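Local coordinates for protein tryptophanyl-tRNA synthetase (Aeropyrum pernix, PDB 3A04) that catalyses the ATP-dependent joining of L-tryptophan to its cognate tRNA, releasing AMP and diphosphate, as a class I aminoacyl-tRNA synthetase, at residues Leu33-Leu36 with Arg37-Gly40; Arg56-Asp59 with Lys60-Ala64; Arg154-Pro157 with Tyr158-Ile162. All coordinates share one frame; numbering follows the deposited sequence.

Overall arrangement
All three contacts are local, and each lies within a different helix (33-38, 58-66 and 156-165). Interaction 1 is a surface contact covering all of short helix 33-38 and its C-terminal turn, mostly backbone bonds and aliphatic chains. Interactions 2 and 3 are partly buried helix starts, each with a CH-pi contact on an aromatic face. Interactions 1 and 2 have centres 10 Å apart and touch through Leu35 and Leu36, which meet Asp59, Leu62 and Glu63; Leu36 CD1 lies 3.7 Å from Leu62 CD1. Interaction 3 stands apart, its nearest atoms about 16 Å from those of interaction 2, beside the second subunit. Water-bridged charge marks interaction 2, whereas the arginines of interaction 3 find their polar partners outside it.

Interaction 1 (Leu33-Leu36 with Arg37-Gly40); sequences LPLL and RKAG
Leu33 O receives the backbone N-H of Arg37 at 2.9 Å, the first of three i to i+4 bonds that carry this short helix, 33-38, to a Schellman motif at its C-terminal end. The bond is nearly straight, with an N-H...O angle of 168°. Close to the same oxygen runs the aliphatic part of Arg37, CG to Leu33 O 3.5 Å, before a bend at chi3 carries the guanidinium away from the first turn. The arginine side chain then meets Glu42.

Pro34 sits in the first turn, where its lack of an N-H costs the helix no bond. Its carbonyl O accepts Lys38 N at 3.1 Å, and the lysine chain stays on this residue: CG lies 3.4 Å from Pro34 O, and CD and CE follow within van der Waals range. A kink at the last torsion, chi4 141°, sets NZ against the proline, 3.9 Å from Pro34 CB, in a contact that is packing and not a polar bond.

Leu35 gives its carbonyl to Ala39 N at 2.8 Å, and Ala39 CB rests near the same oxygen. The leucine side chain leaves the helix on another side and packs on helix 58-66, against Asp59, Leu62 and Glu63. Leu36, the buried member, fits in among Phe29, Met41 and Leu62, joining the helix to the body of the protein.

Past Ala39 the helical path breaks. Gly40 takes a positive phi of 75°, the left-handed conformation usual for the glycine that closes a Schellman motif. This turn folds the amide back into the last turn, where Gly40 N donates to Arg37 O at 2.7 Å.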
loop_
_atom_site.group_PDB
_atom_site.type_symbol
_atom_site.label_atom_id
_atom_site.label_comp_id
_atom_site.label_asym_id
_atom_site.label_seq_id
_atom_site.Cartn_x
_atom_site.Cartn_y
_atom_site.Cartn_z
ATOM N N LEU A 33 -7.754 33.376 18.263
ATOM C CA LEU A 33 -8.880 33.716 19.134
ATOM C C LEU A 33 -9.988 34.477 18.420
ATOM O O LEU A 33 -11.188 34.105 18.524
ATOM C CB LEU A 33 -8.421 34.346 20.471
ATOM C CG LEU A 33 -7.617 33.329 21.320
ATOM C CD1 LEU A 33 -6.820 33.914 22.501
ATOM C CD2 LEU A 33 -8.480 32.096 21.806
ATOM N N PRO A 34 -9.612 35.510 17.631
ATOM C CA PRO A 34 -10.645 36.306 17.003
ATOM C C PRO A 34 -11.367 35.442 15.950
ATOM O O PRO A 34 -12.578 35.522 15.825
ATOM C CB PRO A 34 -9.852 37.437 16.322
ATOM C CG PRO A 34 -8.576 37.590 17.166
ATOM C CD PRO A 34 -8.265 36.127 17.514
ATOM N N LEU A 35 -10.650 34.573 15.237
ATOM C CA LEU A 35 -11.356 33.687 14.292
ATOM C C LEU A 35 -12.278 32.717 15.008
ATOM O O LEU A 35 -13.404 32.405 14.562
ATOM C CB LEU A 35 -10.354 32.954 13.350
ATOM C CG LEU A 35 -10.017 33.839 12.140
ATOM C CD1 LEU A 35 -8.739 33.409 11.448
ATOM C CD2 LEU A 35 -11.227 34.024 11.142
ATOM N N LEU A 36 -11.784 32.233 16.142
ATOM C CA LEU A 36 -12.585 31.312 16.974
ATOM C C LEU A 36 -13.927 31.958 17.352
ATOM O O LEU A 36 -14.976 31.418 17.111
ATOM C CB LEU A 36 -11.736 30.942 18.189
ATOM C CG LEU A 36 -11.727 29.579 18.849
ATOM C CD1 LEU A 36 -11.700 28.399 17.921
ATOM C CD2 LEU A 36 -10.507 29.514 19.787
ATOM N N ARG A 37 -13.886 33.161 17.900
ATOM C CA ARG A 37 -15.133 33.993 18.029
ATOM C C ARG A 37 -16.043 34.108 16.780
ATOM O O ARG A 37 -17.247 33.847 16.838
ATOM C CB ARG A 37 -14.756 35.398 18.423
ATOM C CG ARG A 37 -14.119 35.555 19.819
ATOM C CD ARG A 37 -14.116 37.053 20.267
ATOM N NE ARG A 37 -15.397 37.727 19.995
ATOM C CZ ARG A 37 -16.448 37.739 20.826
ATOM N NH1 ARG A 37 -16.396 37.099 22.002
ATOM N NH2 ARG A 37 -17.562 38.403 20.489
ATOM N N LYS A 38 -15.462 34.509 15.651
ATOM C CA LYS A 38 -16.268 34.729 14.463
ATOM C C LYS A 38 -16.918 33.416 14.071
ATOM O O LYS A 38 -18.066 33.407 13.613
ATOM C CB LYS A 38 -15.443 35.334 13.308
ATOM C CG LYS A 38 -14.855 36.764 13.628
ATOM C CD LYS A 38 -13.731 37.153 12.636
ATOM C CE LYS A 38 -12.772 38.231 13.163
ATOM N NZ LYS A 38 -11.335 37.927 12.744
ATOM N N ALA A 39 -16.209 32.288 14.308
ATOM C CA ALA A 39 -16.842 30.973 14.073
ATOM C C ALA A 39 -17.893 30.556 15.152
ATOM O O ALA A 39 -18.491 29.464 15.065
ATOM C CB ALA A 39 -15.774 29.858 13.805
ATOM N N GLY A 40 -18.163 31.440 16.127
ATOM C CA GLY A 40 -19.188 31.136 17.129
ATOM C C GLY A 40 -18.727 30.102 18.172
ATOM O O GLY A 40 -19.527 29.361 18.655
#

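Interaction 2 (Arg56-Asp59 with Lys60-Ala64); sequences RDFD and KILEA
Asp57 OD2 is linked to Lys60 NZ through water: one molecule donates to OD2 at 2.9 Å and accepts from NZ at 2.9 Å. A second water is modelled beside it, but it lies so near OD2 that its bond is doubtful. The charges themselves stay 4.3 Å apart (Asp57 OD2 to Lys60 NZ), beyond a direct salt bridge, and the oxygen's direct ionic partner is Arg226 NH1 from helix 219-231. The two side chains run side by side, with Lys60 CD packed on the carboxylate carbon. Asp57 occupies the N-cap position, yet its carboxylate makes no capping bond; its carbonyl O receives only weak bonds from Lys60 N and Ile61 N.

The apolar side of the turn belongs to Phe58. With chi1 at -167°, CG lies opposite the backbone N, and the ring extends beside the next turn. Leu62 CG sits over the centre of one face, 4.2 Å from the centroid, in a CH-pi contact, while the Ile61 side chain crosses that of Phe58 at about a right angle, CG1 3.8 Å from Phe58 CD1. The main-chain bonds of the turn are regular: Leu62 N to Phe58 O is 3.0 Å, and Glu63 N to Asp59 O is 2.8 Å.

This helix start follows directly on strand 52-56, in which Arg56 pairs by backbone with Ser243 and forms a salt bridge to Asp219. Strand 242-246 adjoins Asp57 and Ile61 through Ala242, and helix 33-38 packs against the side bearing Asp59, Leu62 and Glu63.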
loop_
_atom_site.group_PDB
_atom_site.type_symbol
_atom_site.label_atom_id
_atom_site.label_comp_id
_atom_site.label_asym_id
_atom_site.label_seq_id
_atom_site.Cartn_x
_atom_site.Cartn_y
_atom_site.Cartn_z
ATOM N N ARG A 56 -1.090 25.375 13.187
ATOM C CA ARG A 56 -0.631 25.752 11.838
ATOM C C ARG A 56 -1.843 25.664 10.934
ATOM O O ARG A 56 -2.478 24.600 10.845
ATOM C CB ARG A 56 0.514 24.865 11.379
ATOM C CG ARG A 56 1.034 25.275 9.923
ATOM C CD ARG A 56 2.286 24.507 9.614
ATOM N NE ARG A 56 2.081 23.038 9.673
ATOM C CZ ARG A 56 2.967 22.185 10.166
ATOM N NH1 ARG A 56 4.160 22.609 10.584
ATOM N NH2 ARG A 56 2.687 20.870 10.218
ATOM N N ASP A 57 -2.242 26.799 10.329
ATOM C CA ASP A 57 -3.354 26.860 9.364
ATOM C C ASP A 57 -4.746 26.631 9.951
ATOM O O ASP A 57 -5.723 26.502 9.203
ATOM C CB ASP A 57 -3.083 25.859 8.183
ATOM C CG ASP A 57 -1.931 26.340 7.214
ATOM O OD1 ASP A 57 -1.500 27.529 7.350
ATOM O OD2 ASP A 57 -1.514 25.538 6.338
ATOM N N PHE A 58 -4.886 26.530 11.290
ATOM C CA PHE A 58 -6.263 26.385 11.885
ATOM C C PHE A 58 -7.160 27.610 11.607
ATOM O O PHE A 58 -8.419 27.556 11.570
ATOM C CB PHE A 58 -6.119 26.106 13.422
ATOM C CG PHE A 58 -7.398 25.640 14.114
ATOM C CD1 PHE A 58 -8.201 24.680 13.524
ATOM C CD2 PHE A 58 -7.787 26.203 15.357
ATOM C CE1 PHE A 58 -9.422 24.222 14.174
ATOM C CE2 PHE A 58 -8.967 25.814 16.004
ATOM C CZ PHE A 58 -9.794 24.825 15.431
ATOM N N ASP A 59 -6.531 28.767 11.428
ATOM C CA ASP A 59 -7.261 29.947 10.871
ATOM C C ASP A 59 -8.036 29.695 9.572
ATOM O O ASP A 59 -9.233 30.042 9.458
ATOM C CB ASP A 59 -6.314 31.142 10.705
ATOM C CG ASP A 59 -5.113 30.846 9.814
ATOM O OD1 ASP A 59 -4.678 29.699 9.695
ATOM O OD2 ASP A 59 -4.549 31.817 9.258
ATOM N N LYS A 60 -7.383 29.031 8.620
ATOM C CA LYS A 60 -8.064 28.666 7.349
ATOM C C LYS A 60 -9.254 27.778 7.643
ATOM O O LYS A 60 -10.312 27.904 7.009
ATOM C CB LYS A 60 -7.065 27.928 6.414
ATOM C CG LYS A 60 -5.897 28.841 5.928
ATOM C CD LYS A 60 -4.813 28.085 5.170
ATOM C CE LYS A 60 -5.238 27.537 3.792
ATOM N NZ LYS A 60 -4.136 26.667 3.110
ATOM N N ILE A 61 -9.108 26.868 8.645
ATOM C CA ILE A 61 -10.252 25.978 8.955
ATOM C C ILE A 61 -11.437 26.781 9.450
ATOM O O ILE A 61 -12.568 26.540 9.050
ATOM C CB ILE A 61 -9.880 24.964 10.098
ATOM C CG1 ILE A 61 -8.590 24.237 9.758
ATOM C CG2 ILE A 61 -11.080 23.998 10.341
ATOM C CD1 ILE A 61 -8.779 23.345 8.421
ATOM N N LEU A 62 -11.156 27.693 10.379
ATOM C CA LEU A 62 -12.179 28.433 11.087
ATOM C C LEU A 62 -12.829 29.404 10.046
ATOM O O LEU A 62 -14.066 29.618 10.061
ATOM C CB LEU A 62 -11.494 29.222 12.252
ATOM C CG LEU A 62 -11.142 28.295 13.470
ATOM C CD1 LEU A 62 -10.314 29.059 14.559
ATOM C CD2 LEU A 62 -12.376 27.593 14.081
ATOM N N GLU A 63 -12.002 29.886 9.102
ATOM C CA GLU A 63 -12.554 30.765 8.000
ATOM C C GLU A 63 -13.558 29.966 7.195
ATOM O O GLU A 63 -14.727 30.429 6.932
ATOM C CB GLU A 63 -11.417 31.354 7.117
ATOM C CG GLU A 63 -10.722 32.623 7.754
ATOM C CD GLU A 63 -9.319 32.995 7.206
ATOM O OE1 GLU A 63 -8.775 32.315 6.293
ATOM O OE2 GLU A 63 -8.727 33.993 7.712
ATOM N N ALA A 64 -13.159 28.756 6.787
ATOM C CA ALA A 64 -14.173 27.904 6.085
ATOM C C ALA A 64 -15.442 27.661 6.899
ATOM O O ALA A 64 -16.628 27.777 6.397
ATOM C CB ALA A 64 -13.538 26.562 5.689
HETATM O O HOH W 1 -3.740 24.477 4.906
HETATM O O HOH W 2 -1.666 25.937 3.942
#

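Interaction 3 (Arg154-Pro157 with Tyr158-Ile162); sequences RGTP and YFRLI
Tyr158 turns one ring face to the aliphatic part of Arg154, four residues earlier. Arg154 CG stands 3.8 Å from the ring centroid and 20° off the ring normal, a CH-pi contact displaced toward the rim, and CB comes as near, 3.6 Å from Tyr158 CD2. The side chains cross at about a right angle. Chi1 near -175° lays CG over the ring, and the bend at chi2 (50°) turns the rest of the chain away from it, to a salt bridge with Glu147 and a cation-pi contact with Tyr149. At the edge of the tyrosine ring, near its plane, lies the carbonyl O of Gly155, the N-cap residue. That oxygen takes two N-H groups: a good bond from Phe159 N at 3.1 Å, and a weak one from Tyr158 N. Beyond the contact, Tyr158 OH bonds to Asp195.

Pro157, in the first turn of the helix, needs no N-H there, and its carbonyl accepts Leu161 N at 3.2 Å. Thr156 O takes the shorter bond, from Arg160 N at 2.8 Å. Here, too, the side chains meet: the methyl CG2 of Thr156 lies 3.5 Å from Arg160 NH2, approaching the guanidinium obliquely.

The helix, 156-165, follows strand 147-150, an outermost strand of the sheet within this chain. Its Tyr158 and Ile162 side packs on helix 183-197, and Pro157 meets the loop at Leu201, Glu203 and Tyr204. Across the dimer interface, Arg160 NE bonds to Thr152 O of the second subunit, where Arg160 also packs on Asn153 and Thr156 on Gly155, both of that subunit.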
loop_
_atom_site.group_PDB
_atom_site.type_symbol
_atom_site.label_atom_id
_atom_site.label_comp_id
_atom_site.label_asym_id
_atom_site.label_seq_id
_atom_site.Cartn_x
_atom_site.Cartn_y
_atom_site.Cartn_z
ATOM N N ARG A 154 -10.811 0.308 4.619
ATOM C CA ARG A 154 -11.329 1.682 4.378
ATOM C C ARG A 154 -11.729 1.926 2.880
ATOM O O ARG A 154 -12.541 2.795 2.572
ATOM C CB ARG A 154 -10.285 2.709 4.813
ATOM C CG ARG A 154 -10.702 4.206 4.734
ATOM C CD ARG A 154 -12.085 4.409 5.440
ATOM N NE ARG A 154 -12.265 5.826 5.785
ATOM C CZ ARG A 154 -13.403 6.346 6.142
ATOM N NH1 ARG A 154 -14.510 5.573 6.209
ATOM N NH2 ARG A 154 -13.432 7.619 6.393
ATOM N N GLY A 155 -11.193 1.120 1.990
ATOM C CA GLY A 155 -11.745 1.105 0.628
ATOM C C GLY A 155 -10.790 1.660 -0.424
ATOM O O GLY A 155 -9.764 2.290 -0.141
ATOM N N THR A 156 -11.211 1.497 -1.683
ATOM C CA THR A 156 -10.343 1.770 -2.832
ATOM C C THR A 156 -9.755 3.154 -2.931
ATOM O O THR A 156 -8.561 3.274 -3.142
ATOM C CB THR A 156 -11.060 1.322 -4.170
ATOM O OG1 THR A 156 -11.238 -0.086 -4.081
ATOM C CG2 THR A 156 -10.108 1.589 -5.382
ATOM N N PRO A 157 -10.578 4.203 -2.814
ATOM C CA PRO A 157 -9.978 5.534 -3.027
ATOM C C PRO A 157 -8.875 5.888 -1.981
ATOM O O PRO A 157 -7.853 6.577 -2.297
ATOM C CB PRO A 157 -11.192 6.513 -2.937
ATOM C CG PRO A 157 -12.420 5.670 -2.859
ATOM C CD PRO A 157 -12.040 4.232 -2.579
ATOM N N TYR A 158 -9.056 5.401 -0.752
ATOM C CA TYR A 158 -8.097 5.666 0.351
ATOM C C TYR A 158 -6.845 4.923 0.011
ATOM O O TYR A 158 -5.767 5.393 0.105
ATOM C CB TYR A 158 -8.677 5.014 1.630
ATOM C CG TYR A 158 -7.752 4.798 2.796
ATOM C CD1 TYR A 158 -7.506 5.836 3.695
ATOM C CD2 TYR A 158 -7.284 3.543 3.108
ATOM C CE1 TYR A 158 -6.716 5.624 4.827
ATOM C CE2 TYR A 158 -6.515 3.320 4.211
ATOM C CZ TYR A 158 -6.289 4.322 5.097
ATOM O OH TYR A 158 -5.523 4.031 6.201
ATOM N N PHE A 159 -6.970 3.695 -0.403
ATOM C CA PHE A 159 -5.768 2.957 -0.684
ATOM C C PHE A 159 -5.081 3.467 -1.968
ATOM O O PHE A 159 -3.898 3.429 -2.063
ATOM C CB PHE A 159 -5.807 1.349 -0.800
ATOM C CG PHE A 159 -4.429 0.707 -0.630
ATOM C CD1 PHE A 159 -3.819 0.613 0.598
ATOM C CD2 PHE A 159 -3.737 0.184 -1.709
ATOM C CE1 PHE A 159 -2.584 0.053 0.710
ATOM C CE2 PHE A 159 -2.496 -0.385 -1.536
ATOM C CZ PHE A 159 -1.954 -0.421 -0.344
ATOM N N ARG A 160 -5.843 3.927 -2.931
ATOM C CA ARG A 160 -5.195 4.503 -4.123
ATOM C C ARG A 160 -4.290 5.684 -3.744
ATOM O O ARG A 160 -3.227 5.892 -4.339
ATOM C CB ARG A 160 -6.261 4.980 -5.101
ATOM C CG ARG A 160 -5.641 5.380 -6.466
ATOM C CD ARG A 160 -6.754 5.763 -7.483
ATOM N NE ARG A 160 -7.779 4.769 -7.641
ATOM C CZ ARG A 160 -9.075 5.039 -7.744
ATOM N NH1 ARG A 160 -9.505 6.287 -7.690
ATOM N NH2 ARG A 160 -9.929 4.052 -7.921
ATOM N N LEU A 161 -4.653 6.475 -2.716
ATOM C CA LEU A 161 -3.734 7.530 -2.391
ATOM C C LEU A 161 -2.406 6.990 -1.931
ATOM O O LEU A 161 -1.377 7.628 -2.161
ATOM C CB LEU A 161 -4.306 8.438 -1.210
ATOM C CG LEU A 161 -5.545 9.290 -1.579
ATOM C CD1 LEU A 161 -6.109 9.907 -0.270
ATOM C CD2 LEU A 161 -5.071 10.382 -2.562
ATOM N N ILE A 162 -2.470 5.915 -1.126
ATOM C CA ILE A 162 -1.272 5.334 -0.594
ATOM C C ILE A 162 -0.412 4.873 -1.765
ATOM O O ILE A 162 0.821 5.114 -1.779
ATOM C CB ILE A 162 -1.589 4.122 0.343
ATOM C CG1 ILE A 162 -2.421 4.595 1.586
ATOM C CG2 ILE A 162 -0.268 3.442 0.801
ATOM C CD1 ILE A 162 -3.000 3.386 2.409
#